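Local structure of methylmalonyl-CoA carboxyltransferase 12S subunit (Propionibacterium freudenreichii, 1ON3) at residues N267-V272 with V300-Y305; L252-Q257 with F320-G325; T404-K409 with P432-A437; A427-P432 with D488-A493. The protein transfers the carboxyl group of methylmalonyl-CoA to the biotin of the 1.3S subunit, as the hexameric core of the transcarboxylase complex. One frame throughout, in Å; residues are numbered along the deposited sequence.

Contact 1: residues N267-V272 with V300-Y305; sequences NPNNDV and VDWGDY
An Asx turn in the loop after helix 241-253 meets the loop that follows helix 293-299, with Asn269 set against Asp301 and Trp302. The turn is closed within 267-272: Asn269 OD1 accepts from the backbone N of Asp271 at 3.2 Å. CG of Asn269 stands anti to its backbone N (chi1 -174°), beside the carbonyl carbon. ND2 of the amide lies over one face of the indole, 3.1 Å from CZ3 of Trp302, toward the rim of the ring. The amide and ring planes are 66° apart. CB of Asn269 makes a CH-pi contact over the six-membered ring of Trp302, 4.0 Å from its centroid. At the edge of the indole, Trp302 NE1 donates to Asn267 O at 2.8 Å, in the ring plane. The indole is thus bonded at its edge and packed over one face. Asp301 OD1 receives the backbone N of Asn269 at 3.1 Å, from above the carboxylate plane. The same OD1 accepts from Gly325 N, and OD2 takes Asn324 N and a salt bridge from Arg496. Asp301 therefore links this surface loop to the turn after strand 316-323 and to helix 495-505.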
loop_
_atom_site.group_PDB
_atom_site.type_symbol
_atom_site.label_atom_id
_atom_site.label_comp_id
_atom_site.label_asym_id
_atom_site.label_seq_id
_atom_site.Cartn_x
_atom_site.Cartn_y
_atom_site.Cartn_z
ATOM N N ASN E 267 -4.429 -10.978 -34.850
ATOM C CA ASN E 267 -4.203 -12.008 -35.876
ATOM C C ASN E 267 -3.126 -13.015 -35.489
ATOM O O ASN E 267 -2.139 -13.171 -36.199
ATOM C CB ASN E 267 -3.793 -11.343 -37.191
ATOM C CG ASN E 267 -4.891 -10.481 -37.778
ATOM O OD1 ASN E 267 -4.624 -9.563 -38.556
ATOM N ND2 ASN E 267 -6.137 -10.781 -37.423
ATOM N N PRO E 268 -3.325 -13.737 -34.381
ATOM C CA PRO E 268 -2.355 -14.723 -33.903
ATOM C C PRO E 268 -2.028 -15.854 -34.860
ATOM O O PRO E 268 -2.925 -16.479 -35.432
ATOM C CB PRO E 268 -2.994 -15.253 -32.618
ATOM C CG PRO E 268 -3.961 -14.164 -32.212
ATOM C CD PRO E 268 -4.521 -13.718 -33.521
ATOM N N ASN E 269 -0.738 -16.106 -35.041
ATOM C CA ASN E 269 -0.286 -17.208 -35.880
ATOM C C ASN E 269 0.299 -18.156 -34.833
ATOM O O ASN E 269 1.278 -17.815 -34.159
ATOM C CB ASN E 269 0.804 -16.752 -36.850
ATOM C CG ASN E 269 1.194 -17.830 -37.837
ATOM O OD1 ASN E 269 1.577 -18.929 -37.452
ATOM N ND2 ASN E 269 1.100 -17.518 -39.123
ATOM N N ASN E 270 -0.301 -19.329 -34.668
ATOM C CA ASN E 270 0.195 -20.248 -33.651
ATOM C C ASN E 270 1.104 -21.355 -34.148
ATOM O O ASN E 270 1.526 -22.207 -33.369
ATOM C CB ASN E 270 -0.971 -20.840 -32.859
ATOM C CG ASN E 270 -1.788 -19.773 -32.156
ATOM O OD1 ASN E 270 -1.269 -19.017 -31.330
ATOM N ND2 ASN E 270 -3.071 -19.703 -32.487
ATOM N N ASP E 271 1.425 -21.348 -35.431
ATOM C CA ASP E 271 2.319 -22.374 -35.934
ATOM C C ASP E 271 3.756 -22.020 -35.560
ATOM O O ASP E 271 4.221 -20.909 -35.821
ATOM C CB ASP E 271 2.223 -22.508 -37.451
ATOM C CG ASP E 271 3.147 -23.591 -37.984
ATOM O OD1 ASP E 271 2.960 -24.767 -37.599
ATOM O OD2 ASP E 271 4.065 -23.274 -38.769
ATOM N N VAL E 272 4.450 -22.970 -34.947
ATOM C CA VAL E 272 5.833 -22.759 -34.554
ATOM C C VAL E 272 6.711 -23.879 -35.101
ATOM O O VAL E 272 7.778 -24.165 -34.558
ATOM C CB VAL E 272 5.974 -22.676 -33.008
ATOM C CG1 VAL E 272 5.333 -21.387 -32.501
ATOM C CG2 VAL E 272 5.310 -23.876 -32.352
ATOM N N VAL E 300 8.869 -14.102 -36.674
ATOM C CA VAL E 300 7.691 -13.385 -36.191
ATOM C C VAL E 300 6.461 -13.731 -37.029
ATOM O O VAL E 300 6.583 -14.137 -38.188
ATOM C CB VAL E 300 7.914 -11.837 -36.207
ATOM C CG1 VAL E 300 9.151 -11.492 -35.409
ATOM C CG2 VAL E 300 8.048 -11.319 -37.625
ATOM N N ASP E 301 5.277 -13.566 -36.434
ATOM C CA ASP E 301 4.017 -13.873 -37.109
ATOM C C ASP E 301 3.898 -13.245 -38.486
ATOM O O ASP E 301 4.025 -12.036 -38.639
ATOM C CB ASP E 301 2.814 -13.404 -36.274
ATOM C CG ASP E 301 2.530 -14.293 -35.073
ATOM O OD1 ASP E 301 1.468 -14.084 -34.434
ATOM O OD2 ASP E 301 3.349 -15.189 -34.766
ATOM N N TRP E 302 3.632 -14.069 -39.491
ATOM C CA TRP E 302 3.451 -13.579 -40.858
ATOM C C TRP E 302 4.638 -12.810 -41.442
ATOM O O TRP E 302 4.516 -12.205 -42.511
ATOM C CB TRP E 302 2.214 -12.676 -40.922
ATOM C CG TRP E 302 1.089 -13.126 -40.046
ATOM C CD1 TRP E 302 0.655 -12.534 -38.895
ATOM C CD2 TRP E 302 0.245 -14.261 -40.259
ATOM N NE1 TRP E 302 -0.414 -13.230 -38.376
ATOM C CE2 TRP E 302 -0.685 -14.296 -39.194
ATOM C CE3 TRP E 302 0.183 -15.252 -41.248
ATOM C CZ2 TRP E 302 -1.667 -15.284 -39.090
ATOM C CZ3 TRP E 302 -0.796 -16.237 -41.144
ATOM C CH2 TRP E 302 -1.706 -16.242 -40.072
ATOM N N GLY E 303 5.780 -12.831 -40.761
ATOM C CA GLY E 303 6.945 -12.097 -41.242
ATOM C C GLY E 303 6.733 -10.590 -41.119
ATOM O O GLY E 303 7.501 -9.782 -41.660
ATOM N N ASP E 304 5.696 -10.211 -40.382
ATOM C CA ASP E 304 5.339 -8.808 -40.212
ATOM C C ASP E 304 6.055 -8.102 -39.065
ATOM O O ASP E 304 6.152 -8.621 -37.956
ATOM C CB ASP E 304 3.817 -8.694 -40.016
ATOM C CG ASP E 304 3.347 -7.263 -39.890
ATOM O OD1 ASP E 304 2.885 -6.878 -38.799
ATOM O OD2 ASP E 304 3.442 -6.514 -40.881
ATOM N N TYR E 305 6.571 -6.913 -39.342
ATOM C CA TYR E 305 7.223 -6.127 -38.308
ATOM C C TYR E 305 7.191 -4.658 -38.702
ATOM O O TYR E 305 7.133 -4.317 -39.885
ATOM C CB TYR E 305 8.674 -6.604 -38.043
ATOM C CG TYR E 305 9.632 -6.536 -39.220
ATOM C CD1 TYR E 305 9.781 -7.616 -40.093
ATOM C CD2 TYR E 305 10.388 -5.380 -39.465
ATOM C CE1 TYR E 305 10.663 -7.545 -41.186
ATOM C CE2 TYR E 305 11.263 -5.300 -40.550
ATOM C CZ TYR E 305 11.395 -6.384 -41.405
ATOM O OH TYR E 305 12.257 -6.294 -42.481
#

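Contact 2: residues L252-Q257 with F320-G325; sequences LSFLPQ and FARVNG
Phe254 lies between Phe320 and Arg322, with CB of Phe320 over the centre of one face of its ring and the guanidinium of Arg322 on the opposite face. The contact joins the end of helix 241-253 to strand 316-323, in the second seven-stranded sheet of this duplicated, crotonase-like fold. The Phe320 CB contact is a CH-pi interaction, 3.7 Å from the Phe254 centroid. The two phenyl planes are near parallel, 18° apart, but slid so far that the rings barely overlap. On the other side the stack is a cation-pi pair. Arg322 CZ sits 4.0 Å from the Phe254 centroid, with the planes only 12° apart. The arginine chain is extended from CG to NE (CD anti, chi2 179°), and the turn at chi4 then sets the guanidinium flat on the ring. Leu255 adds its CD2 at 4.2 Å from Phe320 CZ, and Phe356 of helix 344-359 packs on both of these side chains. The stacked guanidinium is also held by polar bonds. Arg322 NH2 makes a weak bond to Ser253 O at 2.9 Å. Ser253 OG, itself bonded to Lys250 O, accepts from the same NH2 at 3.1 Å, close to the guanidinium plane. A water completes the link: it accepts from Arg322 NH1 at 2.9 Å and donates to Ser253 OG at 2.8 Å.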
loop_
_atom_site.group_PDB
_atom_site.type_symbol
_atom_site.label_atom_id
_atom_site.label_comp_id
_atom_site.label_asym_id
_atom_site.label_seq_id
_atom_site.Cartn_x
_atom_site.Cartn_y
_atom_site.Cartn_z
ATOM N N LEU E 252 0.028 2.084 -33.226
ATOM C CA LEU E 252 -0.902 1.946 -32.110
ATOM C C LEU E 252 -1.354 0.501 -31.893
ATOM O O LEU E 252 -1.553 0.082 -30.748
ATOM C CB LEU E 252 -2.129 2.837 -32.314
ATOM C CG LEU E 252 -3.160 2.881 -31.180
ATOM C CD1 LEU E 252 -2.548 3.440 -29.903
ATOM C CD2 LEU E 252 -4.331 3.754 -31.624
ATOM N N SER E 253 -1.496 -0.262 -32.976
ATOM C CA SER E 253 -1.955 -1.651 -32.876
ATOM C C SER E 253 -1.070 -2.550 -32.017
ATOM O O SER E 253 -1.539 -3.575 -31.528
ATOM C CB SER E 253 -2.120 -2.275 -34.276
ATOM O OG SER E 253 -0.877 -2.599 -34.885
ATOM N N PHE E 254 0.201 -2.179 -31.827
ATOM C CA PHE E 254 1.114 -2.975 -31.002
ATOM C C PHE E 254 1.066 -2.557 -29.537
ATOM O O PHE E 254 1.623 -3.237 -28.664
ATOM C CB PHE E 254 2.578 -2.813 -31.461
ATOM C CG PHE E 254 2.885 -3.442 -32.794
ATOM C CD1 PHE E 254 2.887 -2.672 -33.958
ATOM C CD2 PHE E 254 3.162 -4.804 -32.883
ATOM C CE1 PHE E 254 3.155 -3.251 -35.199
ATOM C CE2 PHE E 254 3.434 -5.397 -34.105
ATOM C CZ PHE E 254 3.430 -4.613 -35.281
ATOM N N LEU E 255 0.391 -1.447 -29.261
ATOM C CA LEU E 255 0.366 -0.906 -27.908
ATOM C C LEU E 255 -0.889 -1.076 -27.075
ATOM O O LEU E 255 -2.005 -1.107 -27.587
ATOM C CB LEU E 255 0.690 0.603 -27.950
ATOM C CG LEU E 255 1.806 1.033 -28.914
ATOM C CD1 LEU E 255 1.945 2.571 -28.932
ATOM C CD2 LEU E 255 3.114 0.382 -28.481
ATOM N N PRO E 256 -0.709 -1.179 -25.759
ATOM C CA PRO E 256 -1.842 -1.320 -24.843
ATOM C C PRO E 256 -2.465 0.079 -24.705
ATOM O O PRO E 256 -1.886 1.070 -25.168
ATOM C CB PRO E 256 -1.174 -1.760 -23.554
ATOM C CG PRO E 256 0.157 -1.015 -23.613
ATOM C CD PRO E 256 0.575 -1.245 -25.034
ATOM N N GLN E 257 -3.646 0.155 -24.095
ATOM C CA GLN E 257 -4.304 1.434 -23.874
ATOM C C GLN E 257 -3.534 2.276 -22.863
ATOM O O GLN E 257 -3.444 3.503 -22.998
ATOM C CB GLN E 257 -5.710 1.211 -23.332
ATOM C CG GLN E 257 -6.695 0.706 -24.353
ATOM C CD GLN E 257 -6.949 1.732 -25.438
ATOM O OE1 GLN E 257 -6.284 1.737 -26.473
ATOM N NE2 GLN E 257 -7.906 2.625 -25.194
ATOM N N PHE E 320 8.847 -3.542 -33.798
ATOM C CA PHE E 320 7.718 -4.151 -33.117
ATOM C C PHE E 320 7.254 -5.311 -34.002
ATOM O O PHE E 320 7.261 -5.211 -35.234
ATOM C CB PHE E 320 6.560 -3.162 -32.969
ATOM C CG PHE E 320 6.750 -2.154 -31.877
ATOM C CD1 PHE E 320 6.758 -0.792 -32.162
ATOM C CD2 PHE E 320 6.880 -2.559 -30.553
ATOM C CE1 PHE E 320 6.889 0.156 -31.130
ATOM C CE2 PHE E 320 7.011 -1.629 -29.524
ATOM C CZ PHE E 320 7.014 -0.271 -29.808
ATOM N N ALA E 321 6.844 -6.406 -33.376
ATOM C CA ALA E 321 6.355 -7.552 -34.118
ATOM C C ALA E 321 5.464 -8.335 -33.194
ATOM O O ALA E 321 5.164 -7.897 -32.080
ATOM C CB ALA E 321 7.510 -8.417 -34.574
ATOM N N ARG E 322 5.045 -9.508 -33.646
ATOM C CA ARG E 322 4.207 -10.343 -32.817
ATOM C C ARG E 322 4.609 -11.802 -32.893
ATOM O O ARG E 322 5.091 -12.285 -33.928
ATOM C CB ARG E 322 2.740 -10.196 -33.226
ATOM C CG ARG E 322 2.101 -8.876 -32.787
ATOM C CD ARG E 322 0.659 -8.792 -33.236
ATOM N NE ARG E 322 0.099 -7.468 -32.985
ATOM C CZ ARG E 322 -0.009 -6.505 -33.893
ATOM N NH1 ARG E 322 0.403 -6.700 -35.138
ATOM N NH2 ARG E 322 -0.534 -5.338 -33.544
ATOM N N VAL E 323 4.452 -12.491 -31.771
ATOM C CA VAL E 323 4.723 -13.917 -31.727
ATOM C C VAL E 323 3.457 -14.507 -31.127
ATOM O O VAL E 323 3.087 -14.181 -30.002
ATOM C CB VAL E 323 5.949 -14.260 -30.850
ATOM C CG1 VAL E 323 6.130 -15.784 -30.807
ATOM C CG2 VAL E 323 7.212 -13.611 -31.443
ATOM N N ASN E 324 2.781 -15.357 -31.893
ATOM C CA ASN E 324 1.528 -15.960 -31.441
ATOM C C ASN E 324 0.535 -14.853 -31.074
ATOM O O ASN E 324 -0.212 -14.965 -30.099
ATOM C CB ASN E 324 1.770 -16.867 -30.236
ATOM C CG ASN E 324 2.674 -18.062 -30.563
ATOM O OD1 ASN E 324 3.334 -18.597 -29.678
ATOM N ND2 ASN E 324 2.688 -18.486 -31.823
ATOM N N GLY E 325 0.544 -13.780 -31.862
ATOM C CA GLY E 325 -0.366 -12.662 -31.635
ATOM C C GLY E 325 0.019 -11.654 -30.569
ATOM O O GLY E 325 -0.614 -10.603 -30.457
HETATM O O HOH W 1 -0.579 -4.579 -36.875
#

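Contact 3: residues T404-K409 with P432-A437; sequences TVVLRK and PSAEIA
Ser433 holds OG between its backbone N and carbonyl carbon (chi1 40°), and from there the hydroxyl donates to Leu407 O at 2.7 Å. The approach is almost straight in line with the carbonyl. Lys409 is bent at chi2 (-63°), which sets CD, and again at chi4, which sets NZ, whereas Glu435 is extended beyond CG. The two chains lie side by side and point the same way. Glu435 OE2 comes within 3.2 Å of Lys409 CD, but the salt bridge to NZ is long, at 3.7 Å. Backbone pairing adds Glu435 N to Arg408 O at 2.6 Å, with the donor above the carbonyl plane. Before the corner at Arg408, Val406 CG1 packs on Ala434 CB at 3.7 Å and on Ile436 CG1 at 4.1 Å. The guanidinium of Arg408 is bound elsewhere, by Asp369 in a salt bridge and by the carbonyls of Pro283 and Lys288. Ile436 also packs on Ile148 of a third subunit, and Met12 of a second subunit covers Ser433. Lys409 and Glu435 form a parallel bridge between strands 409-411 and 435-437. This small two-stranded sheet leaves the main sheet at the corner and leads to Gly412, Gly413, Val438 and Met439, which line a methylmalonyl-CoA pocket.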
loop_
_atom_site.group_PDB
_atom_site.type_symbol
_atom_site.label_atom_id
_atom_site.label_comp_id
_atom_site.label_asym_id
_atom_site.label_seq_id
_atom_site.Cartn_x
_atom_site.Cartn_y
_atom_site.Cartn_z
ATOM N N THR E 404 16.575 -13.753 -25.032
ATOM C CA THR E 404 17.720 -13.489 -25.875
ATOM C C THR E 404 18.236 -14.708 -26.648
ATOM O O THR E 404 18.446 -15.774 -26.083
ATOM C CB THR E 404 18.857 -12.906 -25.001
ATOM O OG1 THR E 404 18.447 -11.621 -24.493
ATOM C CG2 THR E 404 20.149 -12.764 -25.791
ATOM N N VAL E 405 18.442 -14.525 -27.942
ATOM C CA VAL E 405 18.946 -15.581 -28.805
ATOM C C VAL E 405 20.283 -15.116 -29.369
ATOM O O VAL E 405 20.365 -14.073 -30.032
ATOM C CB VAL E 405 17.960 -15.879 -29.972
ATOM C CG1 VAL E 405 18.510 -16.996 -30.858
ATOM C CG2 VAL E 405 16.596 -16.305 -29.406
ATOM N N VAL E 406 21.339 -15.878 -29.091
ATOM C CA VAL E 406 22.660 -15.519 -29.594
ATOM C C VAL E 406 22.910 -16.230 -30.919
ATOM O O VAL E 406 23.064 -17.452 -30.949
ATOM C CB VAL E 406 23.770 -15.898 -28.588
ATOM C CG1 VAL E 406 25.125 -15.469 -29.137
ATOM C CG2 VAL E 406 23.497 -15.235 -27.245
ATOM N N LEU E 407 22.954 -15.452 -32.003
ATOM C CA LEU E 407 23.161 -15.976 -33.352
ATOM C C LEU E 407 24.618 -16.263 -33.660
ATOM O O LEU E 407 24.944 -17.315 -34.215
ATOM C CB LEU E 407 22.644 -14.982 -34.405
ATOM C CG LEU E 407 21.218 -14.434 -34.243
ATOM C CD1 LEU E 407 20.900 -13.514 -35.417
ATOM C CD2 LEU E 407 20.206 -15.568 -34.181
ATOM N N ARG E 408 25.500 -15.330 -33.318
ATOM C CA ARG E 408 26.906 -15.541 -33.624
ATOM C C ARG E 408 27.825 -14.831 -32.633
ATOM O O ARG E 408 27.935 -15.260 -31.485
ATOM C CB ARG E 408 27.168 -15.090 -35.071
ATOM C CG ARG E 408 28.424 -15.661 -35.703
ATOM C CD ARG E 408 28.370 -15.552 -37.240
ATOM N NE ARG E 408 28.220 -14.173 -37.714
ATOM C CZ ARG E 408 28.385 -13.795 -38.980
ATOM N NH1 ARG E 408 28.702 -14.699 -39.906
ATOM N NH2 ARG E 408 28.263 -12.514 -39.320
ATOM N N LYS E 409 28.482 -13.755 -33.062
ATOM C CA LYS E 409 29.390 -13.031 -32.177
ATOM C C LYS E 409 28.652 -12.437 -30.972
ATOM O O LYS E 409 27.545 -11.913 -31.106
ATOM C CB LYS E 409 30.080 -11.885 -32.923
ATOM C CG LYS E 409 30.996 -12.288 -34.063
ATOM C CD LYS E 409 32.180 -13.110 -33.568
ATOM C CE LYS E 409 33.237 -13.274 -34.668
ATOM N NZ LYS E 409 32.667 -13.827 -35.931
ATOM N N PRO E 432 24.195 -22.853 -32.846
ATOM C CA PRO E 432 25.478 -23.570 -32.817
ATOM C C PRO E 432 26.637 -22.681 -33.245
ATOM O O PRO E 432 27.798 -23.029 -33.071
ATOM C CB PRO E 432 25.254 -24.727 -33.794
ATOM C CG PRO E 432 23.765 -24.959 -33.735
ATOM C CD PRO E 432 23.248 -23.525 -33.753
ATOM N N SER E 433 26.310 -21.535 -33.826
ATOM C CA SER E 433 27.320 -20.581 -34.290
ATOM C C SER E 433 27.609 -19.503 -33.247
ATOM O O SER E 433 28.429 -18.596 -33.471
ATOM C CB SER E 433 26.835 -19.927 -35.583
ATOM O OG SER E 433 25.440 -19.642 -35.502
ATOM N N ALA E 434 26.940 -19.605 -32.108
ATOM C CA ALA E 434 27.118 -18.624 -31.045
ATOM C C ALA E 434 28.555 -18.578 -30.552
ATOM O O ALA E 434 29.187 -19.617 -30.313
ATOM C CB ALA E 434 26.187 -18.925 -29.887
ATOM N N GLU E 435 29.063 -17.363 -30.381
ATOM C CA GLU E 435 30.415 -17.196 -29.914
ATOM C C GLU E 435 30.479 -16.166 -28.785
ATOM O O GLU E 435 30.983 -15.064 -28.975
ATOM C CB GLU E 435 31.303 -16.777 -31.082
ATOM C CG GLU E 435 32.781 -16.910 -30.803
ATOM C CD GLU E 435 33.630 -16.584 -32.017
ATOM O OE1 GLU E 435 34.858 -16.774 -31.933
ATOM O OE2 GLU E 435 33.070 -16.137 -33.046
ATOM N N ILE E 436 29.931 -16.534 -27.628
ATOM C CA ILE E 436 29.941 -15.686 -26.434
ATOM C C ILE E 436 31.370 -15.732 -25.898
ATOM O O ILE E 436 31.892 -16.805 -25.622
ATOM C CB ILE E 436 28.980 -16.242 -25.371
ATOM C CG1 ILE E 436 27.548 -16.168 -25.903
ATOM C CG2 ILE E 436 29.146 -15.476 -24.050
ATOM C CD1 ILE E 436 26.579 -17.032 -25.172
ATOM N N ALA E 437 32.005 -14.575 -25.756
ATOM C CA ALA E 437 33.385 -14.542 -25.290
ATOM C C ALA E 437 33.752 -13.210 -24.651
ATOM O O ALA E 437 33.194 -12.169 -24.993
ATOM C CB ALA E 437 34.327 -14.819 -26.467
#

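Contact 4: residues A427-P432 with D488-A493; sequences AVYAWP and DVIDPA
Ala430 O accepts the backbone N of Ile490 at 2.8 Å, and CA of Val489 approaches the same oxygen at 3.3 Å. Ala430 N donates in turn to Asp488 O at 3.2 Å. These bonds set Ala430 beside Val489 in a parallel bridge, which sets the short, weakly bonded strand 488-489 beside strand 427-430, outermost in the sheet within this chain. Side chains pack around the bridge. CG1 of Ile490 sits between its backbone N and carbonyl carbon (chi1 65°), and it meets Trp431 CD1 at 3.8 Å. The CD1 methyl of Ile490 also reaches Tyr429 CB at 3.9 Å. Pro492 lies over one face of the indole of Trp431. Its CB is 3.5 Å from the centroid of the six-membered ring and almost on the ring normal, a CH-pi contact. The two prolines meet tip to tip, Pro432 CD to Pro492 CD at 3.5 Å. Asp491 forms an Asx turn just here, its OD2 accepting Ala493 N at 2.9 Å, while OD1 forms a salt bridge with Arg279. A second subunit comes against this edge. Its Arg23 makes a salt bridge with Asp488 OD2 and a hydrogen bond with Val489 O, and its Arg15 bonds Pro432 O. The chemistry is therefore divided: backbone bonds and apolar contacts join the two segments, while the Asp488 carboxylate and the carbonyls of Val489 and Pro432 bind arginines of the second subunit.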
loop_
_atom_site.group_PDB
_atom_site.type_symbol
_atom_site.label_atom_id
_atom_site.label_comp_id
_atom_site.label_asym_id
_atom_site.label_seq_id
_atom_site.Cartn_x
_atom_site.Cartn_y
_atom_site.Cartn_z
ATOM N N ALA E 427 15.230 -16.072 -20.476
ATOM C CA ALA E 427 15.601 -17.258 -21.245
ATOM C C ALA E 427 16.655 -16.848 -22.260
ATOM O O ALA E 427 16.519 -15.814 -22.917
ATOM C CB ALA E 427 14.377 -17.840 -21.969
ATOM N N VAL E 428 17.714 -17.648 -22.378
ATOM C CA VAL E 428 18.765 -17.343 -23.335
ATOM C C VAL E 428 19.092 -18.590 -24.156
ATOM O O VAL E 428 19.291 -19.669 -23.593
ATOM C CB VAL E 428 20.046 -16.854 -22.631
ATOM C CG1 VAL E 428 21.069 -16.464 -23.656
ATOM C CG2 VAL E 428 19.736 -15.646 -21.720
ATOM N N TYR E 429 19.128 -18.453 -25.479
ATOM C CA TYR E 429 19.457 -19.603 -26.322
ATOM C C TYR E 429 20.632 -19.285 -27.220
ATOM O O TYR E 429 20.778 -18.153 -27.683
ATOM C CB TYR E 429 18.275 -20.010 -27.204
ATOM C CG TYR E 429 17.009 -20.237 -26.441
ATOM C CD1 TYR E 429 16.044 -19.240 -26.362
ATOM C CD2 TYR E 429 16.803 -21.416 -25.722
ATOM C CE1 TYR E 429 14.905 -19.397 -25.578
ATOM C CE2 TYR E 429 15.655 -21.585 -24.924
ATOM C CZ TYR E 429 14.716 -20.560 -24.860
ATOM O OH TYR E 429 13.601 -20.663 -24.057
ATOM N N ALA E 430 21.462 -20.292 -27.469
ATOM C CA ALA E 430 22.615 -20.128 -28.341
ATOM C C ALA E 430 22.449 -20.975 -29.603
ATOM O O ALA E 430 22.061 -22.146 -29.525
ATOM C CB ALA E 430 23.888 -20.553 -27.605
ATOM N N TRP E 431 22.697 -20.372 -30.763
ATOM C CA TRP E 431 22.651 -21.120 -32.012
ATOM C C TRP E 431 23.987 -21.849 -31.972
ATOM O O TRP E 431 24.843 -21.506 -31.155
ATOM C CB TRP E 431 22.606 -20.190 -33.215
ATOM C CG TRP E 431 21.214 -19.755 -33.599
ATOM C CD1 TRP E 431 20.095 -19.765 -32.807
ATOM C CD2 TRP E 431 20.805 -19.242 -34.865
ATOM N NE1 TRP E 431 19.009 -19.288 -33.515
ATOM C CE2 TRP E 431 19.420 -18.960 -34.780
ATOM C CE3 TRP E 431 21.472 -18.992 -36.070
ATOM C CZ2 TRP E 431 18.697 -18.441 -35.856
ATOM C CZ3 TRP E 431 20.751 -18.477 -37.139
ATOM C CH2 TRP E 431 19.371 -18.206 -37.022
ATOM N N PRO E 432 24.195 -22.853 -32.846
ATOM C CA PRO E 432 25.478 -23.570 -32.817
ATOM C C PRO E 432 26.637 -22.681 -33.245
ATOM O O PRO E 432 27.798 -23.029 -33.071
ATOM C CB PRO E 432 25.254 -24.727 -33.794
ATOM C CG PRO E 432 23.765 -24.959 -33.735
ATOM C CD PRO E 432 23.248 -23.525 -33.753
ATOM N N ASP E 488 20.075 -23.456 -23.342
ATOM C CA ASP E 488 20.295 -24.598 -24.223
ATOM C C ASP E 488 20.975 -24.135 -25.511
ATOM O O ASP E 488 21.023 -22.932 -25.792
ATOM C CB ASP E 488 18.915 -25.172 -24.554
ATOM C CG ASP E 488 18.969 -26.522 -25.247
ATOM O OD1 ASP E 488 17.915 -26.953 -25.755
ATOM O OD2 ASP E 488 20.038 -27.157 -25.274
ATOM N N VAL E 489 21.525 -25.082 -26.272
ATOM C CA VAL E 489 22.133 -24.780 -27.569
ATOM C C VAL E 489 21.055 -25.332 -28.495
ATOM O O VAL E 489 20.628 -26.474 -28.339
ATOM C CB VAL E 489 23.465 -25.529 -27.785
ATOM C CG1 VAL E 489 24.053 -25.169 -29.153
ATOM C CG2 VAL E 489 24.447 -25.158 -26.679
ATOM N N ILE E 490 20.606 -24.526 -29.450
ATOM C CA ILE E 490 19.510 -24.942 -30.314
ATOM C C ILE E 490 19.778 -25.015 -31.802
ATOM O O ILE E 490 20.690 -24.387 -32.320
ATOM C CB ILE E 490 18.286 -23.994 -30.143
ATOM C CG1 ILE E 490 18.637 -22.577 -30.629
ATOM C CG2 ILE E 490 17.857 -23.945 -28.681
ATOM C CD1 ILE E 490 17.448 -21.606 -30.647
ATOM N N ASP E 491 18.942 -25.793 -32.481
ATOM C CA ASP E 491 18.983 -25.921 -33.924
ATOM C C ASP E 491 18.344 -24.588 -34.345
ATOM O O ASP E 491 17.232 -24.255 -33.902
ATOM C CB ASP E 491 18.112 -27.116 -34.342
ATOM C CG ASP E 491 17.918 -27.231 -35.847
ATOM O OD1 ASP E 491 17.371 -28.274 -36.267
ATOM O OD2 ASP E 491 18.279 -26.306 -36.607
ATOM N N PRO E 492 19.044 -23.799 -35.175
ATOM C CA PRO E 492 18.499 -22.509 -35.621
ATOM C C PRO E 492 17.070 -22.637 -36.134
ATOM O O PRO E 492 16.259 -21.711 -36.004
ATOM C CB PRO E 492 19.470 -22.083 -36.719
ATOM C CG PRO E 492 20.776 -22.683 -36.260
ATOM C CD PRO E 492 20.373 -24.048 -35.762
ATOM N N ALA E 493 16.759 -23.795 -36.707
ATOM C CA ALA E 493 15.430 -24.036 -37.259
ATOM C C ALA E 493 14.302 -23.960 -36.232
ATOM O O ALA E 493 13.155 -23.730 -36.604
ATOM C CB ALA E 493 15.394 -25.406 -37.971
#

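In the fold
From the N terminus, contact 2 opens first, at 252-257, and closes the longest of the four loops at 320-325. Contact 1 is nested inside it. The two touch where Asp301 and Asn269 bond the turn at Asn324 and Gly325. Contact 2 ties the end of helix 241-253 to strand 316-323, and contact 1 ties the loop after that helix to the loop leading into strand 305-308. Contacts 3 and 4 come after both. They cross each other: contact 4 opens at 427-432, before contact 3 closes at 432-437, and closes later at 488-493; they share Pro432. Strands 402-407 and 427-430 are neighbours in the sheet that contact 2 also reaches. Contacts 3 and 4 both meet a second subunit.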